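Local coordinates for protein pyruvate kinase (Pseudomonas aeruginosa, PDB 6QXL) that probably carries out the last step of glycolysis, turning phosphoenolpyruvate and ADP into pyruvate and ATP, at residues Lys73-Leu86 and Arg100-Tyr112. Numbering follows the deposited sequence.
Sequences KIRIAKFANKRIEL and RDAGTQEVVGIDY
Ala77 N donates to Gly109 O at 2.9 Å, and Lys78 N makes a more bent bond to Arg100 O at 2.9 Å. Ala80 N makes a nearly straight bond to Gly103 O, and Phe79 bridges to Gly103, their CA atoms 3.7 Å apart. A water accepts from Gly109 N and donates to Lys78 O. Apolar contacts flank these bonds. With chi1 at 68°, Val108 CG1 stands between the backbone N and the carbonyl carbon. This leaves CG2 on the side away from N, where it lies over one face of the Phe79 ring, 4.2 Å from the centroid in a CH-pi contact. Thr104 O meets the same ring at its edge, 3.3 Å from Phe79 CE2. This is the B domain of pyruvate kinase, the small beta domain inserted into the TIM barrel after its third strand. Segment 73-86 enters it from the barrel, and Lys73 lies near the magnesium ion. At that end Ile74 CG2 sits over a face of the Tyr112 ring, 4.0 Å from the centroid. At the far end Gln105 bends at chi2 (74°), and its NE2 donates to Glu85 O at 2.9 Å, the acceptor lying close to the amide plane. Leu86 CD2 packs beside that nitrogen.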
ATOM      1  N   LYS A  73       3.381 -27.812  36.596  1.00 62.47           N
ATOM      2  CA  LYS A  73       1.948 -28.052  36.598  1.00 63.40           C
ATOM      3  C   LYS A  73       1.536 -28.499  37.997  1.00 57.50           C
ATOM      4  O   LYS A  73       2.204 -29.349  38.639  1.00 52.25           O
ATOM      5  CB  LYS A  73       1.580 -29.092  35.587  1.00 57.18           C
ATOM      6  CG  LYS A  73       0.103 -29.132  35.281  1.00 61.76           C
ATOM      7  CD  LYS A  73      -0.203 -30.210  34.219  1.00 68.67           C
ATOM      8  CE  LYS A  73      -1.461 -29.911  33.424  1.00 72.78           C
ATOM      9  NZ  LYS A  73      -1.330 -28.748  32.474  1.00 73.58           N
ATOM     10  N   ILE A  74       0.498 -27.815  38.514  1.00 50.77           N
ATOM     11  CA  ILE A  74       0.075 -28.082  39.892  1.00 47.99           C
ATOM     12  C   ILE A  74      -1.089 -29.055  39.786  1.00 44.69           C
ATOM     13  O   ILE A  74      -2.068 -28.797  39.078  1.00 40.30           O
ATOM     14  CB  ILE A  74      -0.387 -26.799  40.582  1.00 50.17           C
ATOM     15  CG1 ILE A  74       0.682 -25.716  40.538  1.00 48.64           C
ATOM     16  CG2 ILE A  74      -0.863 -27.091  41.967  1.00 49.46           C
ATOM     17  CD1 ILE A  74       0.116 -24.329  40.782  1.00 51.27           C
ATOM     18  N   ARG A  75      -1.002 -30.164  40.523  1.00 44.48           N
ATOM     19  CA  ARG A  75      -2.050 -31.177  40.468  1.00 43.13           C
ATOM     20  C   ARG A  75      -2.586 -31.434  41.870  1.00 41.30           C
ATOM     21  O   ARG A  75      -1.903 -31.232  42.882  1.00 37.44           O
ATOM     22  CB  ARG A  75      -1.570 -32.489  39.881  1.00 42.69           C
ATOM     23  CG  ARG A  75      -0.563 -32.384  38.766  1.00 49.18           C
ATOM     24  CD  ARG A  75      -0.380 -33.781  38.104  1.00 49.18           C
ATOM     25  NE  ARG A  75       0.242 -33.638  36.768  1.00 49.49           N
ATOM     26  CZ  ARG A  75      -0.384 -33.757  35.581  1.00 54.58           C
ATOM     27  NH1 ARG A  75      -1.668 -34.070  35.474  1.00 55.15           N
ATOM     28  NH2 ARG A  75       0.293 -33.523  34.474  1.00 57.47           N
ATOM     29  N   ILE A  76      -3.826 -31.906  41.904  1.00 39.30           N
ATOM     30  CA  ILE A  76      -4.392 -32.446  43.125  1.00 37.21           C
ATOM     31  C   ILE A  76      -3.846 -33.843  43.428  1.00 39.46           C
ATOM     32  O   ILE A  76      -3.210 -34.463  42.597  1.00 44.10           O
ATOM     33  CB  ILE A  76      -5.920 -32.415  43.110  1.00 35.62           C
ATOM     34  CG1 ILE A  76      -6.478 -33.431  42.124  1.00 33.98           C
ATOM     35  CG2 ILE A  76      -6.434 -30.995  42.803  1.00 33.14           C
ATOM     36  CD1 ILE A  76      -7.975 -33.255  41.830  1.00 35.86           C
ATOM     37  N   ALA A  77      -4.099 -34.298  44.629  1.00 40.78           N
ATOM     38  CA  ALA A  77      -3.696 -35.637  45.089  1.00 41.82           C
ATOM     39  C   ALA A  77      -4.717 -36.727  44.670  1.00 39.89           C
ATOM     40  O   ALA A  77      -5.548 -36.495  43.800  1.00 41.37           O
ATOM     41  CB  ALA A  77      -3.459 -35.620  46.594  1.00 41.35           C
ATOM     42  N   LYS A  78      -4.664 -37.897  45.288  1.00 43.62           N
ATOM     43  CA  LYS A  78      -5.589 -38.984  44.960  1.00 44.52           C
ATOM     44  C   LYS A  78      -6.864 -38.947  45.798  1.00 42.31           C
ATOM     45  O   LYS A  78      -6.911 -38.357  46.874  1.00 43.83           O
ATOM     46  CB  LYS A  78      -4.895 -40.352  45.113  1.00 45.18           C
ATOM     47  CG  LYS A  78      -3.629 -40.491  44.332  1.00 48.32           C
ATOM     48  CD  LYS A  78      -2.997 -41.829  44.540  1.00 58.29           C
ATOM     49  CE  LYS A  78      -1.933 -42.079  43.545  1.00 74.52           C
ATOM     50  NZ  LYS A  78      -1.052 -43.219  43.942  1.00 79.74           N
ATOM     51  N   PHE A  79      -7.851 -39.694  45.335  1.00 42.73           N
ATOM     52  CA  PHE A  79      -9.140 -39.878  45.981  1.00 39.50           C
ATOM     53  C   PHE A  79      -9.241 -41.312  46.463  1.00 40.18           C
ATOM     54  O   PHE A  79      -8.547 -42.157  45.972  1.00 41.35           O
ATOM     55  CB  PHE A  79     -10.257 -39.637  45.021  1.00 37.25           C
ATOM     56  CG  PHE A  79     -10.523 -38.210  44.733  1.00 37.15           C
ATOM     57  CD1 PHE A  79      -9.896 -37.581  43.697  1.00 35.85           C
ATOM     58  CD2 PHE A  79     -11.439 -37.522  45.451  1.00 39.03           C
ATOM     59  CE1 PHE A  79     -10.157 -36.283  43.410  1.00 36.32           C
ATOM     60  CE2 PHE A  79     -11.714 -36.220  45.163  1.00 39.42           C
ATOM     61  CZ  PHE A  79     -11.070 -35.596  44.145  1.00 38.92           C
ATOM     62  N   ALA A  80     -10.054 -41.574  47.475  1.00 40.20           N
ATOM     63  CA  ALA A  80     -10.200 -42.920  48.030  1.00 41.84           C
ATOM     64  C   ALA A  80     -10.782 -43.942  47.083  1.00 44.21           C
ATOM     65  O   ALA A  80     -10.321 -45.044  46.988  1.00 39.74           O
ATOM     66  CB  ALA A  80     -11.010 -42.871  49.292  1.00 40.70           C
ATOM     67  N   ASN A  81     -11.817 -43.531  46.396  1.00 49.55           N
ATOM     68  CA  ASN A  81     -12.491 -44.291  45.372  1.00 54.16           C
ATOM     69  C   ASN A  81     -12.041 -43.418  44.267  1.00 56.08           C
ATOM     70  O   ASN A  81     -12.517 -42.334  44.180  1.00 57.80           O
ATOM     71  CB  ASN A  81     -13.980 -44.182  45.542  1.00 60.80           C
ATOM     72  CG  ASN A  81     -14.421 -44.573  46.916  1.00 62.37           C
ATOM     73  OD1 ASN A  81     -14.025 -45.593  47.418  1.00 58.17           O
ATOM     74  ND2 ASN A  81     -15.228 -43.751  47.534  1.00 64.45           N
ATOM     75  N   LYS A  82     -11.450 -43.911  43.222  1.00 60.41           N
ATOM     76  CA  LYS A  82     -10.721 -43.030  42.315  1.00 55.39           C
ATOM     77  C   LYS A  82     -11.300 -41.764  41.701  1.00 47.66           C
ATOM     78  O   LYS A  82     -10.573 -40.982  41.198  1.00 50.02           O
ATOM     79  CB  LYS A  82     -10.116 -43.884  41.229  1.00 56.67           C
ATOM     80  CG  LYS A  82      -9.785 -45.269  41.696  1.00 69.59           C
ATOM     81  CD  LYS A  82      -9.139 -46.086  40.604  1.00 74.07           C
ATOM     82  CE  LYS A  82      -7.866 -46.752  41.097  1.00 80.85           C
ATOM     83  NZ  LYS A  82      -6.804 -46.715  40.052  1.00 90.23           N
ATOM     84  N   ARG A  83     -12.594 -41.605  41.663  1.00 43.98           N
ATOM     85  CA  ARG A  83     -13.161 -40.439  41.084  1.00 50.61           C
ATOM     86  C   ARG A  83     -14.380 -39.995  41.837  1.00 47.80           C
ATOM     87  O   ARG A  83     -14.960 -40.744  42.545  1.00 53.44           O
ATOM     88  CB  ARG A  83     -13.524 -40.786  39.646  1.00 57.98           C
ATOM     89  CG  ARG A  83     -14.127 -39.670  38.830  1.00 68.40           C
ATOM     90  CD  ARG A  83     -14.371 -40.116  37.419  1.00 77.21           C
ATOM     91  NE  ARG A  83     -15.367 -41.172  37.317  1.00 88.95           N
ATOM     92  CZ  ARG A  83     -16.681 -40.981  37.294  1.00 94.18           C
ATOM     93  NH1 ARG A  83     -17.496 -42.024  37.178  1.00 99.24           N
ATOM     94  NH2 ARG A  83     -17.178 -39.759  37.395  1.00 92.05           N
ATOM     95  N   ILE A  84     -14.711 -38.734  41.738  1.00 43.54           N
ATOM     96  CA  ILE A  84     -15.941 -38.198  42.317  1.00 40.97           C
ATOM     97  C   ILE A  84     -16.653 -37.351  41.273  1.00 37.30           C
ATOM     98  O   ILE A  84     -16.089 -37.001  40.246  1.00 39.61           O
ATOM     99  CB  ILE A  84     -15.702 -37.329  43.587  1.00 45.44           C
ATOM    100  CG1 ILE A  84     -14.807 -36.108  43.247  1.00 51.77           C
ATOM    101  CG2 ILE A  84     -15.056 -38.134  44.693  1.00 44.33           C
ATOM    102  CD1 ILE A  84     -14.933 -34.945  44.210  1.00 58.07           C
ATOM    103  N   GLU A  85     -17.887 -36.993  41.574  1.00 40.39           N
ATOM    104  CA  GLU A  85     -18.705 -36.130  40.743  1.00 45.22           C
ATOM    105  C   GLU A  85     -19.207 -34.972  41.575  1.00 42.84           C
ATOM    106  O   GLU A  85     -19.682 -35.167  42.674  1.00 41.91           O
ATOM    107  CB  GLU A  85     -19.900 -36.938  40.196  1.00 61.30           C
ATOM    108  CG  GLU A  85     -19.654 -37.592  38.845  1.00 68.63           C
ATOM    109  CD  GLU A  85     -19.818 -36.633  37.669  1.00 77.01           C
ATOM    110  OE1 GLU A  85     -19.365 -37.046  36.570  1.00 78.56           O
ATOM    111  OE2 GLU A  85     -20.475 -35.546  37.778  1.00 72.03           O
ATOM    112  N   LEU A  86     -19.129 -33.768  41.028  1.00 41.81           N
ATOM    113  CA  LEU A  86     -19.490 -32.540  41.740  1.00 41.50           C
ATOM    114  C   LEU A  86     -20.549 -31.787  40.992  1.00 40.90           C
ATOM    115  O   LEU A  86     -20.528 -31.743  39.765  1.00 45.79           O
ATOM    116  CB  LEU A  86     -18.275 -31.622  41.945  1.00 45.86           C
ATOM    117  CG  LEU A  86     -17.163 -32.077  42.869  1.00 50.72           C
ATOM    118  CD1 LEU A  86     -15.927 -31.179  42.697  1.00 57.49           C
ATOM    119  CD2 LEU A  86     -17.678 -32.024  44.307  1.00 52.06           C
ATOM    120  N   ARG A 100      -2.923 -37.620  51.143  1.00 40.83           N
ATOM    121  CA  ARG A 100      -2.787 -37.724  49.708  1.00 48.73           C
ATOM    122  C   ARG A 100      -3.578 -38.867  49.067  1.00 48.50           C
ATOM    123  O   ARG A 100      -3.987 -38.773  47.915  1.00 41.42           O
ATOM    124  CB  ARG A 100      -1.340 -37.843  49.231  1.00 55.69           C
ATOM    125  CG  ARG A 100      -0.403 -36.844  49.902  1.00 69.67           C
ATOM    126  CD  ARG A 100      -0.440 -35.499  49.154  1.00 71.87           C
ATOM    127  NE  ARG A 100      -1.088 -34.459  49.976  1.00 73.25           N
ATOM    128  CZ  ARG A 100      -0.509 -33.622  50.786  1.00 62.04           C
ATOM    129  NH1 ARG A 100       0.791 -33.529  50.881  1.00 60.47           N
ATOM    130  NH2 ARG A 100      -1.291 -32.836  51.511  1.00 61.17           N
ATOM    131  N   ASP A 101      -3.869 -39.913  49.867  1.00 52.67           N
ATOM    132  CA  ASP A 101      -4.603 -41.044  49.331  1.00 49.09           C
ATOM    133  C   ASP A 101      -6.089 -41.027  49.682  1.00 40.92           C
ATOM    134  O   ASP A 101      -6.806 -41.835  49.124  1.00 40.96           O
ATOM    135  CB  ASP A 101      -3.995 -42.314  49.890  1.00 57.24           C
ATOM    136  CG  ASP A 101      -2.649 -42.605  49.328  1.00 72.22           C
ATOM    137  OD1 ASP A 101      -2.464 -42.388  48.117  1.00 76.24           O
ATOM    138  OD2 ASP A 101      -1.794 -43.251  50.018  1.00 85.04           O
ATOM    139  N   ALA A 102      -6.539 -40.106  50.574  1.00 36.03           N
ATOM    140  CA  ALA A 102      -7.849 -40.184  51.153  1.00 33.51           C
ATOM    141  C   ALA A 102      -8.852 -39.147  50.685  1.00 31.39           C
ATOM    142  O   ALA A 102      -9.687 -38.695  51.477  1.00 34.21           O
ATOM    143  CB  ALA A 102      -7.693 -40.101  52.659  1.00 33.13           C
ATOM    144  N   GLY A 103      -8.792 -38.776  49.402  1.00 31.98           N
ATOM    145  CA  GLY A 103      -9.680 -37.742  48.904  1.00 32.06           C
ATOM    146  C   GLY A 103     -11.128 -38.206  48.993  1.00 33.66           C
ATOM    147  O   GLY A 103     -11.426 -39.392  48.841  1.00 37.16           O
ATOM    148  N   THR A 104     -12.019 -37.286  49.314  1.00 31.47           N
ATOM    149  CA  THR A 104     -13.422 -37.610  49.455  1.00 31.81           C
ATOM    150  C   THR A 104     -14.239 -36.683  48.593  1.00 34.31           C
ATOM    151  O   THR A 104     -13.707 -35.886  47.832  1.00 36.58           O
ATOM    152  CB  THR A 104     -13.863 -37.443  50.926  1.00 32.14           C
ATOM    153  OG1 THR A 104     -13.977 -36.040  51.226  1.00 33.89           O
ATOM    154  CG2 THR A 104     -12.868 -38.126  51.860  1.00 33.68           C
ATOM    155  N   GLN A 105     -15.551 -36.782  48.728  1.00 40.42           N
ATOM    156  CA  GLN A 105     -16.489 -35.906  48.054  1.00 39.49           C
ATOM    157  C   GLN A 105     -16.407 -34.450  48.528  1.00 39.66           C
ATOM    158  O   GLN A 105     -16.961 -33.567  47.882  1.00 40.02           O
ATOM    159  CB  GLN A 105     -17.905 -36.497  48.349  1.00 42.11           C
ATOM    160  CG  GLN A 105     -19.098 -35.764  47.761  1.00 47.48           C
ATOM    161  CD  GLN A 105     -19.242 -35.975  46.279  1.00 51.01           C
ATOM    162  OE1 GLN A 105     -18.901 -37.060  45.702  1.00 51.16           O
ATOM    163  NE2 GLN A 105     -19.727 -34.931  45.604  1.00 57.18           N
ATOM    164  N   GLU A 106     -15.739 -34.199  49.665  1.00 38.90           N
ATOM    165  CA  GLU A 106     -15.685 -32.870  50.248  1.00 40.47           C
ATOM    166  C   GLU A 106     -14.305 -32.230  50.256  1.00 36.81           C
ATOM    167  O   GLU A 106     -14.184 -30.997  50.374  1.00 36.72           O
ATOM    168  CB  GLU A 106     -16.202 -32.893  51.671  1.00 47.62           C
ATOM    169  CG  GLU A 106     -17.652 -33.336  51.813  1.00 53.64           C
ATOM    170  CD  GLU A 106     -17.991 -33.744  53.242  1.00 64.76           C
ATOM    171  OE1 GLU A 106     -17.670 -32.902  54.107  1.00 68.79           O
ATOM    172  OE2 GLU A 106     -18.532 -34.877  53.506  1.00 73.32           O
ATOM    173  N   VAL A 107     -13.244 -33.028  50.146  1.00 34.19           N
ATOM    174  CA  VAL A 107     -11.901 -32.504  50.232  1.00 35.03           C
ATOM    175  C   VAL A 107     -10.931 -33.422  49.520  1.00 34.18           C
ATOM    176  O   VAL A 107     -11.116 -34.637  49.520  1.00 35.57           O
ATOM    177  CB  VAL A 107     -11.463 -32.301  51.724  1.00 35.86           C
ATOM    178  CG1 VAL A 107     -11.495 -33.619  52.486  1.00 33.16           C
ATOM    179  CG2 VAL A 107     -10.086 -31.687  51.801  1.00 37.51           C
ATOM    180  N   VAL A 108      -9.886 -32.826  48.953  1.00 32.87           N
ATOM    181  CA  VAL A 108      -8.749 -33.567  48.419  1.00 32.32           C
ATOM    182  C   VAL A 108      -7.476 -32.857  48.866  1.00 31.19           C
ATOM    183  O   VAL A 108      -7.473 -31.651  49.127  1.00 34.78           O
ATOM    184  CB  VAL A 108      -8.808 -33.685  46.872  1.00 33.49           C
ATOM    185  CG1 VAL A 108      -8.612 -32.317  46.191  1.00 34.10           C
ATOM    186  CG2 VAL A 108      -7.781 -34.688  46.344  1.00 34.74           C
ATOM    187  N   GLY A 109      -6.407 -33.620  48.966  1.00 30.56           N
ATOM    188  CA  GLY A 109      -5.116 -33.087  49.290  1.00 34.20           C
ATOM    189  C   GLY A 109      -4.394 -32.484  48.121  1.00 36.61           C
ATOM    190  O   GLY A 109      -4.806 -32.662  46.975  1.00 33.16           O
ATOM    191  N   ILE A 110      -3.337 -31.737  48.405  1.00 40.86           N
ATOM    192  CA  ILE A 110      -2.516 -31.154  47.355  1.00 47.78           C
ATOM    193  C   ILE A 110      -1.085 -30.995  47.886  1.00 50.36           C
ATOM    194  O   ILE A 110      -0.864 -30.517  49.046  1.00 48.13           O
ATOM    195  CB  ILE A 110      -3.068 -29.797  46.975  1.00 46.56           C
ATOM    196  CG1 ILE A 110      -3.349 -29.015  48.276  1.00 48.13           C
ATOM    197  CG2 ILE A 110      -4.224 -29.772  46.043  1.00 50.11           C
ATOM    198  CD1 ILE A 110      -3.693 -27.549  48.174  1.00 49.12           C
ATOM    199  N   ASP A 111      -0.139 -31.441  47.052  1.00 61.72           N
ATOM    200  CA  ASP A 111       1.271 -31.404  47.500  1.00 71.73           C
ATOM    201  C   ASP A 111       2.008 -30.087  47.216  1.00 70.07           C
ATOM    202  O   ASP A 111       3.186 -30.059  47.095  1.00 81.99           O
ATOM    203  CB  ASP A 111       2.030 -32.570  46.886  1.00 74.69           C
ATOM    204  CG  ASP A 111       3.280 -32.931  47.671  1.00 83.95           C
ATOM    205  OD1 ASP A 111       3.484 -32.465  48.836  1.00 76.60           O
ATOM    206  OD2 ASP A 111       4.063 -33.712  47.099  1.00 97.72           O
ATOM    207  N   TYR A 112       1.278 -28.933  47.193  1.00 60.78           N
ATOM    208  CA  TYR A 112       1.829 -27.687  46.794  1.00 51.56           C
ATOM    209  C   TYR A 112       1.401 -26.562  47.757  1.00 52.82           C
ATOM    210  O   TYR A 112       0.345 -25.954  47.621  1.00 50.40           O
ATOM    211  CB  TYR A 112       1.423 -27.341  45.387  1.00 52.60           C
ATOM    212  CG  TYR A 112       1.775 -28.339  44.344  1.00 58.96           C
ATOM    213  CD1 TYR A 112       1.088 -29.532  44.262  1.00 55.17           C
ATOM    214  CD2 TYR A 112       2.810 -28.106  43.457  1.00 58.97           C
ATOM    215  CE1 TYR A 112       1.433 -30.510  43.324  1.00 53.91           C
ATOM    216  CE2 TYR A 112       3.178 -29.049  42.514  1.00 58.49           C
ATOM    217  CZ  TYR A 112       2.456 -30.219  42.414  1.00 56.20           C
ATOM    218  OH  TYR A 112       2.820 -31.142  41.492  1.00 60.16           O
TER
HETATM  219  O   HOH W   1      -6.192 -36.545  49.112  1.00 33.29           O
HETATM  220  O   HOH W   2     -13.277 -41.066  47.353  1.00 39.46           O